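PDB 3NYB: protein AIR2 from Saccharomyces cerevisiae, which pairs through a zinc-knuckle region with the poly(A) polymerase Trf4p to form the polymerase core of the TRAMP RNA surveillance complex, probably contributing to RNA binding. Local coordinates for the interface of chains B and A. Numbering follows the deposited sequence. Chains: chain A, Protein AIR2; chain B, Poly(A) RNA polymerase protein 2.

Contact 1: the interface of chains B and A. Residues chain B 293, 297, 300-301; chain A 20-21, 24-25.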
ATOM      1  N   PHE B 293      -1.245  10.677  -9.153  1.00 36.53           N
ATOM      2  CA  PHE B 293      -0.269  11.739  -9.340  1.00 38.79           C
ATOM      3  C   PHE B 293      -0.895  12.958 -10.028  1.00 40.34           C
ATOM      4  O   PHE B 293      -0.788  14.077  -9.533  1.00 46.26           O
ATOM      5  CB  PHE B 293       0.898  11.209 -10.163  1.00 31.14           C
ATOM      6  CG  PHE B 293       1.905  12.242 -10.505  1.00 46.19           C
ATOM      7  CD1 PHE B 293       3.050  12.384  -9.743  1.00 55.04           C
ATOM      8  CD2 PHE B 293       1.716  13.078 -11.591  1.00 59.38           C
ATOM      9  CE1 PHE B 293       3.989  13.340 -10.054  1.00 60.83           C
ATOM     10  CE2 PHE B 293       2.648  14.038 -11.908  1.00 59.61           C
ATOM     11  CZ  PHE B 293       3.789  14.169 -11.139  1.00 66.29           C
ATOM     12  N   THR B 297      -1.187  16.491  -7.925  1.00 52.67           N
ATOM     13  CA  THR B 297      -0.390  17.606  -8.421  1.00 47.47           C
ATOM     14  C   THR B 297      -1.270  18.712  -8.994  1.00 53.83           C
ATOM     15  O   THR B 297      -1.047  19.892  -8.716  1.00 58.93           O
ATOM     16  CB  THR B 297       0.631  17.155  -9.478  1.00 46.95           C
ATOM     17  OG1 THR B 297      -0.056  16.682 -10.643  1.00 57.72           O
ATOM     18  CG2 THR B 297       1.508  16.044  -8.925  1.00 43.22           C
ATOM     19  N   CYS B 300      -2.808  20.543  -6.151  1.00 50.55           N
ATOM     20  CA  CYS B 300      -1.839  21.430  -5.526  1.00 48.18           C
ATOM     21  C   CYS B 300      -1.682  22.741  -6.299  1.00 60.96           C
ATOM     22  O   CYS B 300      -1.675  23.818  -5.704  1.00 71.38           O
ATOM     23  CB  CYS B 300      -0.495  20.725  -5.367  1.00 47.40           C
ATOM     24  SG  CYS B 300      -0.475  19.483  -4.055  1.00 50.64           S
ATOM     25  N   PHE B 301      -1.553  22.656  -7.621  1.00 59.87           N
ATOM     26  CA  PHE B 301      -1.468  23.864  -8.430  1.00 46.42           C
ATOM     27  C   PHE B 301      -2.721  24.699  -8.192  1.00 54.60           C
ATOM     28  O   PHE B 301      -2.644  25.891  -7.896  1.00 61.95           O
ATOM     29  CB  PHE B 301      -1.339  23.532  -9.918  1.00 42.73           C
ATOM     30  CG  PHE B 301      -0.092  22.772 -10.274  1.00 55.78           C
ATOM     31  CD1 PHE B 301      -0.144  21.718 -11.172  1.00 59.25           C
ATOM     32  CD2 PHE B 301       1.128  23.107  -9.717  1.00 65.85           C
ATOM     33  CE1 PHE B 301       0.998  21.014 -11.509  1.00 58.56           C
ATOM     34  CE2 PHE B 301       2.273  22.406 -10.050  1.00 64.03           C
ATOM     35  CZ  PHE B 301       2.207  21.357 -10.947  1.00 58.00           C
TER
ATOM     36  N   ARG A  20       2.468  25.970 -12.722  1.00 84.29           N
ATOM     37  CA  ARG A  20       2.504  24.530 -12.903  1.00 66.88           C
ATOM     38  C   ARG A  20       3.921  24.006 -12.681  1.00 64.28           C
ATOM     39  O   ARG A  20       4.287  22.919 -13.126  1.00 53.65           O
ATOM     40  CB  ARG A  20       1.988  24.198 -14.298  1.00 62.98           C
ATOM     41  CG  ARG A  20       1.829  22.734 -14.597  1.00 77.93           C
ATOM     42  CD  ARG A  20       0.890  22.560 -15.766  1.00 84.18           C
ATOM     43  NE  ARG A  20      -0.485  22.841 -15.378  1.00 74.96           N
ATOM     44  CZ  ARG A  20      -1.358  21.900 -15.035  1.00 76.05           C
ATOM     45  NH1 ARG A  20      -0.985  20.627 -15.044  1.00 64.96           N
ATOM     46  NH2 ARG A  20      -2.598  22.229 -14.691  1.00 80.40           N
ATOM     47  N   CYS A  21       4.710  24.800 -11.970  1.00 65.86           N
ATOM     48  CA  CYS A  21       6.082  24.444 -11.649  1.00 60.52           C
ATOM     49  C   CYS A  21       6.125  23.404 -10.534  1.00 70.97           C
ATOM     50  O   CYS A  21       5.611  23.641  -9.443  1.00 79.32           O
ATOM     51  CB  CYS A  21       6.853  25.697 -11.232  1.00 44.96           C
ATOM     52  SG  CYS A  21       8.543  25.373 -10.713  1.00 79.19           S
ATOM     53  N   ILE A  24       6.404  23.760  -6.775  1.00 61.45           N
ATOM     54  CA  ILE A  24       5.229  24.100  -5.995  1.00 54.37           C
ATOM     55  C   ILE A  24       4.910  22.988  -5.007  1.00 53.37           C
ATOM     56  O   ILE A  24       4.748  23.228  -3.812  1.00 61.24           O
ATOM     57  CB  ILE A  24       4.022  24.346  -6.907  1.00 54.76           C
ATOM     58  CG1 ILE A  24       4.147  25.727  -7.578  1.00 64.03           C
ATOM     59  CG2 ILE A  24       2.732  24.205  -6.116  1.00 49.88           C
ATOM     60  CD1 ILE A  24       3.147  25.999  -8.692  1.00 55.50           C
ATOM     61  N   TRP A  25       4.846  21.763  -5.504  1.00 66.79           N
ATOM     62  CA  TRP A  25       4.498  20.638  -4.652  1.00 67.98           C
ATOM     63  C   TRP A  25       5.719  19.841  -4.206  1.00 59.86           C
ATOM     64  O   TRP A  25       5.667  19.152  -3.197  1.00 59.14           O
ATOM     65  CB  TRP A  25       3.461  19.732  -5.333  1.00 68.52           C
ATOM     66  CG  TRP A  25       3.918  19.094  -6.617  1.00 69.15           C
ATOM     67  CD1 TRP A  25       3.549  19.445  -7.886  1.00 63.95           C
ATOM     68  CD2 TRP A  25       4.808  17.987  -6.755  1.00 61.15           C
ATOM     69  NE1 TRP A  25       4.162  18.627  -8.804  1.00 60.09           N
ATOM     70  CE2 TRP A  25       4.948  17.713  -8.126  1.00 58.70           C
ATOM     71  CE3 TRP A  25       5.513  17.186  -5.844  1.00 48.23           C
ATOM     72  CZ2 TRP A  25       5.744  16.693  -8.618  1.00 45.01           C
ATOM     73  CZ3 TRP A  25       6.313  16.171  -6.329  1.00 44.52           C
ATOM     74  CH2 TRP A  25       6.422  15.932  -7.701  1.00 39.76           C
TER
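The phenyl ring of B:Phe301 is enclosed by A:Arg20, A:Ile24 and A:Trp25, each meeting it from a different direction. A:Arg20 lies over one face, its CA 3.7 Å from the ring centroid in a CH-pi contact. With CG anti to the backbone N (chi1 -174°), the arginine chain runs on past the same ring: CG reaches CE1, and the guanidinium ends near CD1 with its plane turned 52° from the phenyl. The long aliphatic stem lets a charged residue serve here as apolar cover. At the rim, A:Ile24 brings its branch tip CD1 to within 3.7 Å of B:Phe301 CD2. The indole of A:Trp25 meets the phenyl edge-to-face, its five-membered ring inclined at 55°, with CZ of B:Phe301 level with the indole edge.

The indole also lies side by side with B:Thr297, pointing the same way. The threonine methyl CG2 sits over its pyrrole face, 3.7 Å from NE1. This methyl covers the centre of the B:Phe293 ring too, while the hydroxyl OG1 turns back to the helix carbonyl O of B:Phe293 at 2.9 Å. Threonine suits the place because its two branches divide the polar and apolar work. B:Phe293 adds CE1 against CZ2 of the indole, and B:Cys300 packs beside A:Trp25 CB. The polymerase residues all belong to helix 282-304, whose successive turns are met by 3-10 helices 18-20 and 22-24 and by A:Trp25 in the loop that follows, beside the zinc ligand A:Cys21.

Contact 2: the interface of chains B and A. Residues chain B 227-228; chain A 50, 66, 68, 70, 72, 76.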
ATOM      1  N   LYS B 227       4.677   6.442 -13.430  1.00 53.15           N
ATOM      2  CA  LYS B 227       5.224   7.066 -14.633  1.00 48.69           C
ATOM      3  C   LYS B 227       6.589   6.553 -15.078  1.00 58.32           C
ATOM      4  O   LYS B 227       6.913   6.628 -16.257  1.00 67.89           O
ATOM      5  CB  LYS B 227       5.289   8.582 -14.454  1.00 51.00           C
ATOM      6  CG  LYS B 227       3.914   9.250 -14.411  1.00 47.86           C
ATOM      7  CD  LYS B 227       3.983  10.670 -13.862  1.00 42.77           C
ATOM      8  CE  LYS B 227       4.738  11.619 -14.787  1.00 60.89           C
ATOM      9  NZ  LYS B 227       5.086  12.906 -14.102  1.00 57.19           N
ATOM     10  N   ASN B 228       7.382   6.029 -14.148  1.00 61.84           N
ATOM     11  CA  ASN B 228       8.787   5.761 -14.442  1.00 58.08           C
ATOM     12  C   ASN B 228       9.260   4.333 -14.247  1.00 66.29           C
ATOM     13  O   ASN B 228      10.217   3.913 -14.892  1.00 77.16           O
ATOM     14  CB  ASN B 228       9.679   6.676 -13.612  1.00 44.28           C
ATOM     15  CG  ASN B 228       9.260   8.115 -13.702  1.00 57.14           C
ATOM     16  OD1 ASN B 228       9.006   8.634 -14.788  1.00 58.27           O
ATOM     17  ND2 ASN B 228       9.175   8.773 -12.557  1.00 65.41           N
TER
ATOM     18  N   TYR A  50      15.542   2.531 -11.689  1.00 58.72           N
ATOM     19  CA  TYR A  50      14.195   2.031 -11.903  1.00 55.66           C
ATOM     20  C   TYR A  50      13.960   1.647 -13.352  1.00 59.89           C
ATOM     21  O   TYR A  50      12.973   0.991 -13.680  1.00 51.97           O
ATOM     22  CB  TYR A  50      13.158   3.053 -11.438  1.00 47.17           C
ATOM     23  CG  TYR A  50      13.127   4.368 -12.191  1.00 55.15           C
ATOM     24  CD1 TYR A  50      12.854   4.415 -13.552  1.00 55.39           C
ATOM     25  CD2 TYR A  50      13.317   5.571 -11.525  1.00 66.35           C
ATOM     26  CE1 TYR A  50      12.799   5.620 -14.231  1.00 60.22           C
ATOM     27  CE2 TYR A  50      13.266   6.779 -12.192  1.00 69.72           C
ATOM     28  CZ  TYR A  50      13.008   6.802 -13.544  1.00 67.15           C
ATOM     29  OH  TYR A  50      12.957   8.011 -14.201  1.00 63.76           O
ATOM     30  N   ARG A  66      14.342   3.990 -22.294  1.00 81.01           N
ATOM     31  CA  ARG A  66      13.489   3.919 -21.114  1.00 84.94           C
ATOM     32  C   ARG A  66      12.412   2.828 -21.209  1.00 81.08           C
ATOM     33  O   ARG A  66      11.821   2.606 -22.267  1.00 87.38           O
ATOM     34  CB  ARG A  66      12.909   5.297 -20.757  1.00 90.19           C
ATOM     35  CG  ARG A  66      11.628   5.690 -21.465  1.00 95.25           C
ATOM     36  CD  ARG A  66      10.916   6.765 -20.650  1.00 95.40           C
ATOM     37  NE  ARG A  66      11.163   6.570 -19.220  1.00 95.63           N
ATOM     38  CZ  ARG A  66      10.581   7.264 -18.248  1.00 94.18           C
ATOM     39  NH1 ARG A  66       9.700   8.212 -18.529  1.00 89.56           N
ATOM     40  NH2 ARG A  66      10.884   7.006 -16.984  1.00 96.48           N
ATOM     41  N   SER A  68       9.559   2.656 -19.762  1.00 71.94           N
ATOM     42  CA  SER A  68       8.199   3.133 -19.604  1.00 70.53           C
ATOM     43  C   SER A  68       7.817   4.001 -20.784  1.00 79.79           C
ATOM     44  O   SER A  68       8.346   5.097 -20.958  1.00 74.15           O
ATOM     45  CB  SER A  68       8.058   3.928 -18.310  1.00 58.64           C
ATOM     46  OG  SER A  68       6.782   4.536 -18.237  1.00 47.93           O
ATOM     47  N   VAL A  70       5.771   5.843 -21.055  1.00 79.97           N
ATOM     48  CA  VAL A  70       5.240   7.088 -20.518  1.00 75.62           C
ATOM     49  C   VAL A  70       6.359   8.105 -20.347  1.00 84.88           C
ATOM     50  O   VAL A  70       7.392   7.794 -19.767  1.00 95.93           O
ATOM     51  CB  VAL A  70       4.580   6.859 -19.149  1.00 65.46           C
ATOM     52  CG1 VAL A  70       3.989   8.155 -18.625  1.00 53.72           C
ATOM     53  CG2 VAL A  70       3.523   5.761 -19.245  1.00 61.90           C
ATOM     54  N   ASN A  72       8.444  11.836 -19.382  1.00 96.57           N
ATOM     55  CA  ASN A  72       8.643  12.779 -18.286  1.00105.08           C
ATOM     56  C   ASN A  72       9.783  13.750 -18.596  1.00102.79           C
ATOM     57  O   ASN A  72      10.822  13.747 -17.937  1.00 93.07           O
ATOM     58  CB  ASN A  72       8.840  12.064 -16.936  1.00115.48           C
ATOM     59  CG  ASN A  72      10.260  11.557 -16.729  1.00108.07           C
ATOM     60  OD1 ASN A  72      10.961  11.228 -17.684  1.00104.06           O
ATOM     61  ND2 ASN A  72      10.686  11.490 -15.472  1.00 98.17           N
ATOM     62  N   SER A  76      12.239  13.342 -12.343  1.00 75.84           N
ATOM     63  CA  SER A  76      11.569  12.735 -11.200  1.00 57.94           C
ATOM     64  C   SER A  76      12.284  13.036  -9.906  1.00 58.07           C
ATOM     65  O   SER A  76      13.245  13.798  -9.862  1.00 72.06           O
ATOM     66  CB  SER A  76      11.489  11.222 -11.350  1.00 55.29           C
ATOM     67  OG  SER A  76      10.339  10.856 -12.079  1.00 75.96           O
TER
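Amide oxygen OD1 of B:Asn228 is approached by two nitrogens of the zinc-knuckle protein: NH2 of A:Arg66 gives a weak but nearly straight hydrogen bond of 3.3 Å (168° at H), and ND2 of A:Asn72 lies 3.4 Å away. The guanidinium is moderately inclined to the asparagine amide and presents its edge to B:Asn228 CG, whereas the amide of A:Asn72 is turned more steeply. On the other end of the amide, ND2 faces the hydroxyl OG of A:Ser76, modelled too close for the separation to be trusted. Asparagine probably suits this spot because its small flat amide has an acceptor and a donor end, though the donor contact is doubtful.

A:Tyr50, next to the zinc ligand A:Cys49 in the CCHC knuckle, packs flat against this side chain. Its ring takes CB of B:Asn228 on one face, 3.6 Å from the centroid, and lies within 20° of the amide plane. An alanine here would remove that aromatic face, and the asparagine would probably be freer to turn away from A:Arg66.

The preceding carbonyl, B:Lys227 O, accepts a 2.9 Å hydrogen bond from A:Ser68 OG, which arrives 52° out of the carbonyl plane. Pointing away from its own amide nitrogen, this hydroxyl also accepts from A:Val70 N at 3.3 Å, a bond within chain A that is likely to steady it.

Contact 3: the interface of chains B and A. Residues chain B 220, 223; chain A 25-26, 75-77.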
ATOM      1  N   GLU B 220       5.381  11.607  -4.895  1.00 43.36           N
ATOM      2  CA  GLU B 220       6.510  10.946  -5.539  1.00 48.34           C
ATOM      3  C   GLU B 220       6.359   9.423  -5.605  1.00 48.52           C
ATOM      4  O   GLU B 220       6.905   8.778  -6.499  1.00 55.30           O
ATOM      5  CB  GLU B 220       7.823  11.340  -4.860  1.00 45.15           C
ATOM      6  CG  GLU B 220       8.098  12.833  -4.919  1.00 54.21           C
ATOM      7  CD  GLU B 220       9.286  13.257  -4.076  1.00 72.05           C
ATOM      8  OE1 GLU B 220       9.818  12.423  -3.316  1.00 74.96           O
ATOM      9  OE2 GLU B 220       9.683  14.433  -4.174  1.00 84.15           O
ATOM     10  N   GLU B 223       4.357   8.905  -8.564  1.00 50.39           N
ATOM     11  CA  GLU B 223       5.165   9.321  -9.696  1.00 47.02           C
ATOM     12  C   GLU B 223       6.111   8.204 -10.099  1.00 43.68           C
ATOM     13  O   GLU B 223       6.251   7.878 -11.275  1.00 44.67           O
ATOM     14  CB  GLU B 223       5.967  10.562  -9.322  1.00 54.90           C
ATOM     15  CG  GLU B 223       6.933  11.016 -10.384  1.00 58.05           C
ATOM     16  CD  GLU B 223       7.788  12.166  -9.917  1.00 55.53           C
ATOM     17  OE1 GLU B 223       7.788  13.219 -10.593  1.00 50.37           O
ATOM     18  OE2 GLU B 223       8.452  12.011  -8.866  1.00 59.85           O
TER
ATOM     19  N   TRP A  25       4.846  21.763  -5.504  1.00 66.79           N
ATOM     20  CA  TRP A  25       4.498  20.638  -4.652  1.00 67.98           C
ATOM     21  C   TRP A  25       5.719  19.841  -4.206  1.00 59.86           C
ATOM     22  O   TRP A  25       5.667  19.152  -3.197  1.00 59.14           O
ATOM     23  CB  TRP A  25       3.461  19.732  -5.333  1.00 68.52           C
ATOM     24  CG  TRP A  25       3.918  19.094  -6.617  1.00 69.15           C
ATOM     25  CD1 TRP A  25       3.549  19.445  -7.886  1.00 63.95           C
ATOM     26  CD2 TRP A  25       4.808  17.987  -6.755  1.00 61.15           C
ATOM     27  NE1 TRP A  25       4.162  18.627  -8.804  1.00 60.09           N
ATOM     28  CE2 TRP A  25       4.948  17.713  -8.126  1.00 58.70           C
ATOM     29  CE3 TRP A  25       5.513  17.186  -5.844  1.00 48.23           C
ATOM     30  CZ2 TRP A  25       5.744  16.693  -8.618  1.00 45.01           C
ATOM     31  CZ3 TRP A  25       6.313  16.171  -6.329  1.00 44.52           C
ATOM     32  CH2 TRP A  25       6.422  15.932  -7.701  1.00 39.76           C
ATOM     33  N   ARG A  26       6.813  19.936  -4.952  1.00 58.51           N
ATOM     34  CA  ARG A  26       8.021  19.207  -4.586  1.00 49.92           C
ATOM     35  C   ARG A  26       8.907  20.049  -3.680  1.00 62.25           C
ATOM     36  O   ARG A  26       9.890  20.650  -4.128  1.00 63.76           O
ATOM     37  CB  ARG A  26       8.790  18.751  -5.819  1.00 50.80           C
ATOM     38  CG  ARG A  26      10.013  17.911  -5.498  1.00 60.36           C
ATOM     39  CD  ARG A  26      10.559  17.259  -6.750  1.00 61.68           C
ATOM     40  NE  ARG A  26       9.874  16.007  -7.042  1.00 69.15           N
ATOM     41  CZ  ARG A  26       9.612  15.561  -8.267  1.00 73.71           C
ATOM     42  NH1 ARG A  26       9.956  16.270  -9.336  1.00 73.32           N
ATOM     43  NH2 ARG A  26       8.986  14.408  -8.424  1.00 77.43           N
ATOM     44  N   GLY A  75      12.091  16.119 -14.832  1.00 71.18           N
ATOM     45  CA  GLY A  75      12.617  15.020 -14.037  1.00 76.17           C
ATOM     46  C   GLY A  75      11.737  14.412 -12.953  1.00 81.55           C
ATOM     47  O   GLY A  75      10.633  14.885 -12.669  1.00 75.76           O
ATOM     48  N   SER A  76      12.239  13.342 -12.343  1.00 75.84           N
ATOM     49  CA  SER A  76      11.569  12.735 -11.200  1.00 57.94           C
ATOM     50  C   SER A  76      12.284  13.036  -9.906  1.00 58.07           C
ATOM     51  O   SER A  76      13.245  13.798  -9.862  1.00 72.06           O
ATOM     52  CB  SER A  76      11.489  11.222 -11.350  1.00 55.29           C
ATOM     53  OG  SER A  76      10.339  10.856 -12.079  1.00 75.96           O
ATOM     54  N   ALA A  77      11.797  12.412  -8.848  1.00 61.47           N
ATOM     55  CA  ALA A  77      12.446  12.471  -7.560  1.00 61.42           C
ATOM     56  C   ALA A  77      13.782  11.759  -7.669  1.00 58.84           C
ATOM     57  O   ALA A  77      14.741  12.095  -6.976  1.00 67.73           O
ATOM     58  CB  ALA A  77      11.576  11.797  -6.524  1.00 35.67           C
TER
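Helix 214-228 of the polymerase meets two loop segments of the zinc-knuckle protein, one carrying A:Trp25 and A:Arg26, the other A:Gly75 to A:Ala77. B:Glu220 and B:Glu223, about one turn apart on the helix, both turn towards A:Arg26. Arginine suits the place because its flat head can offer N-H groups to two separate carboxylates. NE donates to B:Glu220 OE2 at 3.3 Å, reaching that oxygen on its anti side and 33° out of the carboxylate plane, in a salt bridge. NH2 donates to B:Glu223 OE1 at 2.7 Å, using the syn lone pair, and forms a salt bridge with this carboxylate as well. Both acceptors lie close to the guanidinium plane, although both carboxylates are turned out of it, that of B:Glu220 more strongly. A bend at chi3 (-85°) folds the arginine head back towards the pair of acids.

The rim of the A:Trp25 six-membered ring, at atom CH2, lies off one face of the guanidinium, and A:Ser76 O and A:Ala77 CA lie off the other. A:Ala77 has a second task: its N makes a weak hydrogen bond to B:Glu223 OE2 at 3.4 Å, and its CB packs 3.7 Å from B:Glu220 CD. The small methyl packs against this acid and probably leaves the arginine its room. Separate stretches of the AIR2 chain thus come together on helix 214-228, the 75-77 segment lying beside A:Arg26, which directly follows A:Trp25.

Contact 3 lies between the other two, with its C-alpha centre about 10 Å from that of contact 1 and about 11 Å from that of contact 2, whereas contacts 1 and 2 are about 18 Å apart. A:Trp25 belongs to both contacts 1 and 3, and A:Ser76 to both contacts 2 and 3. On the polymerase, contact 1 uses helix 282-304, while contacts 2 and 3 share helix 214-228. AIR2, with little regular secondary structure, thus spreads along two helices, moving from apolar packing through charge pairing to amide and backbone recognition, consistent with the Trf4p/Air2p heterodimer.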